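PDB 6YXQ: activating signal cointegrator 1 complex subunit 2 from Homo sapiens, which binds K63-linked polyubiquitin and brings ASCC3 and ALKBH3 to sites of DNA alkylation damage, and also takes part in rescuing stalled ribosomes. Local coordinates for residues B[360-365]-B[397-402]; B[369-374]-B[378-383]; B[273-278]-B[328-333]. One frame throughout, in Å; residues are numbered along the deposited sequence.

How the contacts relate
All three contacts lie on the same side of the chain's centre, in the C-terminal half of this N-terminal piece. Contact 3 comes first in sequence, tying helix 271-275 to helix 306-340. Contact 1 then joins the loop after helix 348-359 to helix 394-408; contact 2, between helices 365-374 and 377-387, is nested in the stretch of chain that contact 1 closes. Contacts 1 and 2, centres about 11 Å apart, touch where I399 and L400 pack on I381. Contact 2 meets contact 3, about 16 Å away between centres, where Y371 reaches L331 and H328. Contacts 1 and 3, centres about 19 Å apart, do not touch. Helix 306-340 thus serves contacts 2 and 3; helix 394-408 brings in contact 1.

Contact 1 (B[360-365]-B[397-402]); sequences SLLQEK and AYILQA
L362 carries this loop-to-helix contact in the helical C-terminal half of the chain: it sits in the turn between helices 348-359 and 365-374 and sends its two methyls onto helix 394-408. L361 opens a type I beta turn that runs to E364, and its own side chain packs on A284 of helix 279-300. Next comes L362, whose CG is anti to its carbonyl carbon (chi1 -62°), a torsion that carries the branch across to the helix. The side chains of L362 and Y398 cross at about a right angle, and L362 CD1 meets the edge of the Y398 ring, in its plane, 3.6 Å from Y398 CD2. I399 CG1 lies over one face of that same ring, offset toward the rim. The second branch of L362 makes a methyl-to-methyl contact, L362 CD2 to A402 CB at 3.6 Å. Replacing L362 with an alanine would probably leave the Y398 edge and the A402 methyl without their apolar partner and open a gap beside the helix. E364 then takes the N-cap position of helix 365-374, and its backbone closes the turn, E364 N to L361 O at 3.0 Å.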
loop_
_atom_site.group_PDB
_atom_site.type_symbol
_atom_site.label_atom_id
_atom_site.label_comp_id
_atom_site.label_asym_id
_atom_site.label_seq_id
_atom_site.Cartn_x
_atom_site.Cartn_y
_atom_site.Cartn_z
ATOM N N SER B 360 29.722 -22.806 -5.066
ATOM C CA SER B 360 28.885 -22.862 -6.258
ATOM C C SER B 360 28.962 -21.598 -7.102
ATOM O O SER B 360 28.442 -21.592 -8.225
ATOM C CB SER B 360 27.425 -23.146 -5.881
ATOM O OG SER B 360 26.949 -22.275 -4.866
ATOM N N LEU B 361 29.605 -20.535 -6.610
ATOM C CA LEU B 361 29.697 -19.302 -7.382
ATOM C C LEU B 361 31.119 -18.756 -7.449
ATOM O O LEU B 361 31.305 -17.582 -7.783
ATOM C CB LEU B 361 28.746 -18.240 -6.824
ATOM C CG LEU B 361 28.607 -18.077 -5.313
ATOM C CD1 LEU B 361 29.855 -17.451 -4.686
ATOM C CD2 LEU B 361 27.385 -17.224 -5.018
ATOM N N LEU B 362 32.122 -19.574 -7.117
ATOM C CA LEU B 362 33.521 -19.237 -7.400
ATOM C C LEU B 362 33.741 -18.621 -8.781
ATOM O O LEU B 362 34.555 -17.707 -8.928
ATOM C CB LEU B 362 34.409 -20.478 -7.295
ATOM C CG LEU B 362 34.507 -21.184 -5.951
ATOM C CD1 LEU B 362 35.330 -22.453 -6.095
ATOM C CD2 LEU B 362 35.103 -20.253 -4.920
ATOM N N GLN B 363 33.045 -19.125 -9.804
ATOM C CA GLN B 363 33.287 -18.676 -11.172
ATOM C C GLN B 363 32.628 -17.339 -11.501
ATOM O O GLN B 363 32.940 -16.758 -12.548
ATOM C CB GLN B 363 32.807 -19.736 -12.170
ATOM C CG GLN B 363 33.863 -20.776 -12.534
ATOM C CD GLN B 363 35.175 -20.152 -12.991
ATOM O OE1 GLN B 363 36.191 -20.252 -12.305
ATOM N NE2 GLN B 363 35.157 -19.509 -14.155
ATOM N N GLU B 364 31.746 -16.830 -10.639
ATOM C CA GLU B 364 31.004 -15.598 -10.916
ATOM C C GLU B 364 31.810 -14.381 -10.462
ATOM O O GLU B 364 31.458 -13.674 -9.515
ATOM C CB GLU B 364 29.643 -15.643 -10.237
ATOM C CG GLU B 364 28.988 -17.008 -10.242
ATOM C CD GLU B 364 28.632 -17.482 -11.632
ATOM O OE1 GLU B 364 28.568 -16.644 -12.553
ATOM O OE2 GLU B 364 28.419 -18.699 -11.807
ATOM N N LYS B 365 32.893 -14.116 -11.204
ATOM C CA LYS B 365 33.927 -13.205 -10.710
ATOM C C LYS B 365 33.420 -11.771 -10.584
ATOM O O LYS B 365 33.764 -11.073 -9.623
ATOM C CB LYS B 365 35.155 -13.267 -11.615
ATOM C CG LYS B 365 35.850 -14.624 -11.640
ATOM C CD LYS B 365 36.860 -14.710 -12.787
ATOM C CE LYS B 365 38.094 -13.841 -12.530
ATOM N NZ LYS B 365 39.100 -13.941 -13.626
ATOM N N ALA B 397 40.379 -21.495 1.977
ATOM C CA ALA B 397 41.405 -20.800 1.201
ATOM C C ALA B 397 40.948 -20.516 -0.227
ATOM O O ALA B 397 41.007 -19.368 -0.692
ATOM C CB ALA B 397 42.696 -21.623 1.198
ATOM N N TYR B 398 40.471 -21.549 -0.929
ATOM C CA TYR B 398 40.078 -21.377 -2.326
ATOM C C TYR B 398 39.070 -20.246 -2.487
ATOM O O TYR B 398 39.207 -19.417 -3.396
ATOM C CB TYR B 398 39.528 -22.691 -2.893
ATOM C CG TYR B 398 38.214 -23.170 -2.305
ATOM C CD1 TYR B 398 38.159 -23.727 -1.039
ATOM C CD2 TYR B 398 37.035 -23.090 -3.036
ATOM C CE1 TYR B 398 36.967 -24.170 -0.506
ATOM C CE2 TYR B 398 35.835 -23.533 -2.513
ATOM C CZ TYR B 398 35.806 -24.075 -1.246
ATOM O OH TYR B 398 34.617 -24.530 -0.715
ATOM N N ILE B 399 38.086 -20.164 -1.584
ATOM C CA ILE B 399 37.087 -19.100 -1.665
ATOM C C ILE B 399 37.767 -17.736 -1.685
ATOM O O ILE B 399 37.496 -16.894 -2.553
ATOM C CB ILE B 399 36.082 -19.212 -0.506
ATOM C CG1 ILE B 399 35.209 -20.458 -0.672
ATOM C CG2 ILE B 399 35.218 -17.969 -0.447
ATOM C CD1 ILE B 399 34.514 -20.911 0.592
ATOM N N LEU B 400 38.702 -17.519 -0.760
ATOM C CA LEU B 400 39.407 -16.242 -0.737
ATOM C C LEU B 400 40.212 -16.045 -2.013
ATOM O O LEU B 400 40.212 -14.946 -2.587
ATOM C CB LEU B 400 40.306 -16.151 0.494
ATOM C CG LEU B 400 39.559 -16.005 1.823
ATOM C CD1 LEU B 400 40.482 -16.291 2.993
ATOM C CD2 LEU B 400 38.953 -14.616 1.941
ATOM N N GLN B 401 40.865 -17.111 -2.506
ATOM C CA GLN B 401 41.643 -16.939 -3.726
ATOM C C GLN B 401 40.733 -16.718 -4.920
ATOM O O GLN B 401 41.168 -16.131 -5.920
ATOM C CB GLN B 401 42.588 -18.121 -3.971
ATOM C CG GLN B 401 43.565 -17.835 -5.132
ATOM C CD GLN B 401 44.994 -18.305 -4.880
ATOM O OE1 GLN B 401 45.365 -19.415 -5.259
ATOM N NE2 GLN B 401 45.810 -17.444 -4.268
ATOM N N ALA B 402 39.467 -17.132 -4.820
ATOM C CA ALA B 402 38.493 -16.688 -5.804
ATOM C C ALA B 402 38.314 -15.179 -5.710
ATOM O O ALA B 402 38.559 -14.447 -6.679
ATOM C CB ALA B 402 37.165 -17.414 -5.598
#

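Contact 2 (B[369-374]-B[378-383]); sequences RDYDAL and AEDISL
A378 approaches D372 and D380 comes up to Y371 where helices 365-374 and 377-387, two consecutive helices joined by a short connection, lie side by side. Little surface is buried between the two segments, and no direct hydrogen bond crosses; a water does the joining. At A378 the backbone N lies 4.4 Å from D372 OD1, too far for a bond. That carboxylate oxygen is instead taken by the backbone N of V377, one residue earlier, while D372 OD2 accepts from W407 NE1 of helix 394-408. The D372 carboxylate, its CG swung opposite the backbone N (chi1 -175°), reaches the start of the next helix, and its negative charge there probably suits the helix dipole.

Two residues on, the side chain of D380 sets out toward helix 365-374. Its OD2 is 4.4 Å from Y371 OH, and the water fills the interval: the tyrosine hydroxyl donates to it at 2.5 Å from Y371 OH to the water oxygen, and the water in turn donates to D380 OD2 at 2.6 Å. The chain of donors therefore runs one way, from phenol through water to carboxylate, and gives both buried polar ends a partner.

The Y371 ring meets F327 edge-to-face and also packs on H328 and L331, all on helix 306-340, while D380 touches H328 and L336 of that helix. Helix 348-359 adds F358 beside Y371 and F354 beside D380, and helix 394-408 meets helix 365-374 through V403 and W407 and helix 377-387 through T396, which touches I381.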
loop_
_atom_site.group_PDB
_atom_site.type_symbol
_atom_site.label_atom_id
_atom_site.label_comp_id
_atom_site.label_asym_id
_atom_site.label_seq_id
_atom_site.Cartn_x
_atom_site.Cartn_y
_atom_site.Cartn_z
ATOM N N ARG B 369 33.304 -9.910 -7.052
ATOM C CA ARG B 369 34.045 -8.681 -6.789
ATOM C C ARG B 369 33.153 -7.631 -6.136
ATOM O O ARG B 369 33.486 -7.086 -5.077
ATOM C CB ARG B 369 34.642 -8.177 -8.103
ATOM C CG ARG B 369 35.291 -6.811 -8.067
ATOM C CD ARG B 369 35.342 -6.207 -9.474
ATOM N NE ARG B 369 35.393 -7.217 -10.531
ATOM C CZ ARG B 369 35.088 -6.982 -11.803
ATOM N NH1 ARG B 369 34.705 -5.767 -12.179
ATOM N NH2 ARG B 369 35.162 -7.961 -12.697
ATOM N N ASP B 370 31.992 -7.365 -6.739
ATOM C CA ASP B 370 31.063 -6.361 -6.217
ATOM C C ASP B 370 30.501 -6.770 -4.856
ATOM O O ASP B 370 30.422 -5.948 -3.925
ATOM C CB ASP B 370 29.928 -6.148 -7.223
ATOM C CG ASP B 370 30.411 -5.564 -8.551
ATOM O OD1 ASP B 370 31.608 -5.208 -8.671
ATOM O OD2 ASP B 370 29.591 -5.472 -9.487
ATOM N N TYR B 371 30.103 -8.039 -4.725
ATOM C CA TYR B 371 29.575 -8.531 -3.458
ATOM C C TYR B 371 30.609 -8.422 -2.348
ATOM O O TYR B 371 30.271 -8.061 -1.219
ATOM C CB TYR B 371 29.111 -9.982 -3.591
ATOM C CG TYR B 371 28.733 -10.583 -2.259
ATOM C CD1 TYR B 371 27.520 -10.275 -1.664
ATOM C CD2 TYR B 371 29.593 -11.433 -1.583
ATOM C CE1 TYR B 371 27.169 -10.799 -0.441
ATOM C CE2 TYR B 371 29.249 -11.965 -0.356
ATOM C CZ TYR B 371 28.031 -11.643 0.209
ATOM O OH TYR B 371 27.668 -12.160 1.431
ATOM N N ASP B 372 31.862 -8.782 -2.633
ATOM C CA ASP B 372 32.920 -8.636 -1.645
ATOM C C ASP B 372 33.149 -7.171 -1.302
ATOM O O ASP B 372 33.417 -6.833 -0.143
ATOM C CB ASP B 372 34.206 -9.267 -2.164
ATOM C CG ASP B 372 35.308 -9.262 -1.133
ATOM O OD1 ASP B 372 35.143 -9.916 -0.081
ATOM O OD2 ASP B 372 36.334 -8.592 -1.371
ATOM N N ALA B 373 33.051 -6.287 -2.298
ATOM C CA ALA B 373 33.194 -4.864 -2.023
ATOM C C ALA B 373 32.149 -4.394 -1.021
ATOM O O ALA B 373 32.445 -3.563 -0.153
ATOM C CB ALA B 373 33.099 -4.062 -3.319
ATOM N N LEU B 374 30.925 -4.925 -1.117
ATOM C CA LEU B 374 29.864 -4.455 -0.220
ATOM C C LEU B 374 29.815 -5.206 1.117
ATOM O O LEU B 374 29.810 -4.578 2.178
ATOM C CB LEU B 374 28.504 -4.528 -0.917
ATOM C CG LEU B 374 27.392 -3.722 -0.248
ATOM C CD1 LEU B 374 27.683 -2.233 -0.318
ATOM C CD2 LEU B 374 26.065 -4.032 -0.908
ATOM N N ALA B 378 35.927 -12.141 3.642
ATOM C CA ALA B 378 36.893 -12.503 4.677
ATOM C C ALA B 378 36.323 -12.301 6.072
ATOM O O ALA B 378 36.629 -13.065 6.994
ATOM C CB ALA B 378 38.168 -11.685 4.511
ATOM N N GLU B 379 35.489 -11.279 6.243
ATOM C CA GLU B 379 34.938 -10.985 7.560
ATOM C C GLU B 379 33.905 -12.026 7.981
ATOM O O GLU B 379 33.775 -12.319 9.175
ATOM C CB GLU B 379 34.351 -9.569 7.557
ATOM C CG GLU B 379 33.078 -9.378 8.346
ATOM C CD GLU B 379 32.564 -7.962 8.243
ATOM O OE1 GLU B 379 33.260 -7.131 7.624
ATOM O OE2 GLU B 379 31.473 -7.675 8.781
ATOM N N ASP B 380 33.182 -12.613 7.024
ATOM C CA ASP B 380 32.226 -13.659 7.371
ATOM C C ASP B 380 32.896 -15.025 7.495
ATOM O O ASP B 380 32.415 -15.879 8.247
ATOM C CB ASP B 380 31.095 -13.702 6.340
ATOM C CG ASP B 380 30.177 -12.493 6.432
ATOM O OD1 ASP B 380 29.966 -11.990 7.556
ATOM O OD2 ASP B 380 29.670 -12.039 5.384
ATOM N N ILE B 381 34.004 -15.249 6.782
ATOM C CA ILE B 381 34.742 -16.499 6.939
ATOM C C ILE B 381 35.369 -16.576 8.325
ATOM O O ILE B 381 35.381 -17.639 8.962
ATOM C CB ILE B 381 35.800 -16.635 5.830
ATOM C CG1 ILE B 381 35.141 -16.964 4.493
ATOM C CG2 ILE B 381 36.822 -17.703 6.184
ATOM C CD1 ILE B 381 36.146 -17.372 3.426
ATOM N N SER B 382 35.891 -15.453 8.822
ATOM C CA SER B 382 36.463 -15.458 10.161
ATOM C C SER B 382 35.412 -15.751 11.224
ATOM O O SER B 382 35.751 -16.280 12.281
ATOM C CB SER B 382 37.160 -14.130 10.455
ATOM O OG SER B 382 36.361 -13.045 10.042
ATOM N N LEU B 383 34.141 -15.430 10.972
ATOM C CA LEU B 383 33.090 -15.810 11.915
ATOM C C LEU B 383 33.014 -17.324 12.064
ATOM O O LEU B 383 32.985 -17.856 13.182
ATOM C CB LEU B 383 31.742 -15.259 11.457
ATOM C CG LEU B 383 31.582 -13.748 11.428
ATOM C CD1 LEU B 383 30.181 -13.388 10.974
ATOM C CD2 LEU B 383 31.868 -13.190 12.797
HETATM O O HOH W 1 29.739 -12.052 2.790
#

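Contact 3 (B[273-278]-B[328-333]); sequences TFQKHD and HIILNQ
I330 of the long helix 306-340 packs against F274 and Q275 on the short helix 271-275, a buried helix-to-helix contact within the helical C-terminal half of this chain. Apolar contacts do the work. The two branches of I330 divide the task: I330 CD1 approaches F274 CB at 4.1 Å, while I330 CG2 lies 3.9 Å from Q275 CB. CG2 of I330 is anti to its own backbone N and CG1 is anti to the carbonyl carbon (chi1 -60°), which spreads the two ends over neighbouring residues. The F274 ring itself leads away from I330, into L202, L260, F263 and L264, and meets F279 edge-to-face; the nearest F274 atom to I330 is CB.

Polar groups play their part elsewhere. No hydrogen bond crosses between the segments, and the amide end of Q275 is bonded locally: OE1 accepts from C280 N, just past the type I turn that runs from Q275 to D278. On the other flank, K276 NZ forms a salt bridge with D199 OD2, and H277 NE2 is hydrogen-bonded to OD1 of the same aspartate. Bent at chi2 (51°), the Q275 chain brings OE1 back beside the isoleucine, 4.0 Å from I330 CG2.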
loop_
_atom_site.group_PDB
_atom_site.type_symbol
_atom_site.label_atom_id
_atom_site.label_comp_id
_atom_site.label_asym_id
_atom_site.label_seq_id
_atom_site.Cartn_x
_atom_site.Cartn_y
_atom_site.Cartn_z
ATOM N N THR B 273 13.032 -20.410 3.230
ATOM C CA THR B 273 12.134 -20.743 2.129
ATOM C C THR B 273 12.747 -20.347 0.794
ATOM O O THR B 273 12.720 -21.127 -0.165
ATOM C CB THR B 273 10.779 -20.061 2.328
ATOM O OG1 THR B 273 10.327 -20.292 3.668
ATOM C CG2 THR B 273 9.756 -20.602 1.341
ATOM N N PHE B 274 13.352 -19.154 0.731
ATOM C CA PHE B 274 14.043 -18.726 -0.482
ATOM C C PHE B 274 15.209 -19.652 -0.804
ATOM O O PHE B 274 15.361 -20.111 -1.942
ATOM C CB PHE B 274 14.544 -17.290 -0.331
ATOM C CG PHE B 274 13.535 -16.242 -0.701
ATOM C CD1 PHE B 274 12.512 -15.906 0.171
ATOM C CD2 PHE B 274 13.627 -15.570 -1.905
ATOM C CE1 PHE B 274 11.589 -14.930 -0.159
ATOM C CE2 PHE B 274 12.700 -14.594 -2.244
ATOM C CZ PHE B 274 11.680 -14.272 -1.369
ATOM N N GLN B 275 16.047 -19.943 0.190
ATOM C CA GLN B 275 17.259 -20.692 -0.114
ATOM C C GLN B 275 16.960 -22.145 -0.449
ATOM O O GLN B 275 17.755 -22.787 -1.141
ATOM C CB GLN B 275 18.247 -20.585 1.048
ATOM C CG GLN B 275 19.618 -21.176 0.748
ATOM C CD GLN B 275 20.223 -20.674 -0.550
ATOM O OE1 GLN B 275 20.029 -19.525 -0.941
ATOM N NE2 GLN B 275 20.969 -21.542 -1.223
ATOM N N LYS B 276 15.821 -22.669 0.006
ATOM C CA LYS B 276 15.388 -23.993 -0.424
ATOM C C LYS B 276 15.311 -24.081 -1.943
ATOM O O LYS B 276 15.453 -25.170 -2.514
ATOM C CB LYS B 276 14.038 -24.321 0.220
ATOM C CG LYS B 276 13.099 -25.169 -0.614
ATOM C CD LYS B 276 11.949 -25.684 0.233
ATOM C CE LYS B 276 10.916 -26.406 -0.609
ATOM N NZ LYS B 276 9.897 -27.059 0.250
ATOM N N HIS B 277 15.120 -22.946 -2.616
ATOM C CA HIS B 277 15.044 -22.900 -4.070
ATOM C C HIS B 277 16.340 -22.402 -4.699
ATOM O O HIS B 277 16.317 -21.849 -5.804
ATOM C CB HIS B 277 13.866 -22.034 -4.515
ATOM C CG HIS B 277 12.525 -22.656 -4.267
ATOM N ND1 HIS B 277 11.772 -23.227 -5.271
ATOM C CD2 HIS B 277 11.802 -22.796 -3.131
ATOM C CE1 HIS B 277 10.643 -23.687 -4.764
ATOM N NE2 HIS B 277 10.636 -23.437 -3.468
ATOM N N ASP B 278 17.468 -22.582 -4.009
ATOM C CA ASP B 278 18.794 -22.259 -4.541
ATOM C C ASP B 278 18.885 -20.791 -4.963
ATOM O O ASP B 278 19.363 -20.461 -6.050
ATOM C CB ASP B 278 19.151 -23.195 -5.700
ATOM C CG ASP B 278 20.643 -23.224 -5.994
ATOM O OD1 ASP B 278 21.443 -22.894 -5.087
ATOM O OD2 ASP B 278 21.011 -23.578 -7.138
ATOM N N HIS B 328 23.066 -11.247 1.104
ATOM C CA HIS B 328 23.649 -11.263 2.437
ATOM C C HIS B 328 22.605 -11.518 3.515
ATOM O O HIS B 328 22.913 -12.162 4.523
ATOM C CB HIS B 328 24.386 -9.965 2.728
ATOM C CG HIS B 328 25.128 -10.000 4.021
ATOM N ND1 HIS B 328 24.685 -9.349 5.150
ATOM C CD2 HIS B 328 26.262 -10.647 4.378
ATOM C CE1 HIS B 328 25.525 -9.579 6.144
ATOM N NE2 HIS B 328 26.491 -10.364 5.703
ATOM N N ILE B 329 21.378 -11.021 3.338
ATOM C CA ILE B 329 20.333 -11.270 4.328
ATOM C C ILE B 329 20.082 -12.767 4.453
ATOM O O ILE B 329 20.005 -13.316 5.564
ATOM C CB ILE B 329 19.048 -10.504 3.960
ATOM C CG1 ILE B 329 19.225 -9.008 4.195
ATOM C CG2 ILE B 329 17.869 -10.993 4.769
ATOM C CD1 ILE B 329 18.093 -8.179 3.632
ATOM N N ILE B 330 19.992 -13.455 3.309
ATOM C CA ILE B 330 19.756 -14.900 3.325
ATOM C C ILE B 330 20.935 -15.631 3.960
ATOM O O ILE B 330 20.763 -16.516 4.818
ATOM C CB ILE B 330 19.486 -15.420 1.905
ATOM C CG1 ILE B 330 18.261 -14.743 1.301
ATOM C CG2 ILE B 330 19.291 -16.914 1.940
ATOM C CD1 ILE B 330 18.017 -15.120 -0.129
ATOM N N LEU B 331 22.152 -15.294 3.518
ATOM C CA LEU B 331 23.347 -15.915 4.072
ATOM C C LEU B 331 23.381 -15.781 5.590
ATOM O O LEU B 331 23.569 -16.768 6.312
ATOM C CB LEU B 331 24.591 -15.281 3.448
ATOM C CG LEU B 331 25.921 -15.957 3.772
ATOM C CD1 LEU B 331 26.002 -17.322 3.093
ATOM C CD2 LEU B 331 27.087 -15.075 3.366
ATOM N N ASN B 332 23.199 -14.555 6.088
ATOM C CA ASN B 332 23.228 -14.318 7.526
ATOM C C ASN B 332 22.164 -15.140 8.236
ATOM O O ASN B 332 22.464 -15.858 9.199
ATOM C CB ASN B 332 23.039 -12.832 7.819
ATOM C CG ASN B 332 23.079 -12.528 9.302
ATOM O OD1 ASN B 332 24.149 -12.479 9.908
ATOM N ND2 ASN B 332 21.909 -12.337 9.898
ATOM N N GLN B 333 20.922 -15.080 7.738
ATOM C CA GLN B 333 19.811 -15.716 8.438
ATOM C C GLN B 333 20.003 -17.222 8.557
ATOM O O GLN B 333 19.695 -17.808 9.600
ATOM C CB GLN B 333 18.491 -15.400 7.735
ATOM C CG GLN B 333 17.266 -15.944 8.454
ATOM C CD GLN B 333 16.873 -15.114 9.664
ATOM O OE1 GLN B 333 17.233 -13.942 9.771
ATOM N NE2 GLN B 333 16.128 -15.723 10.583
#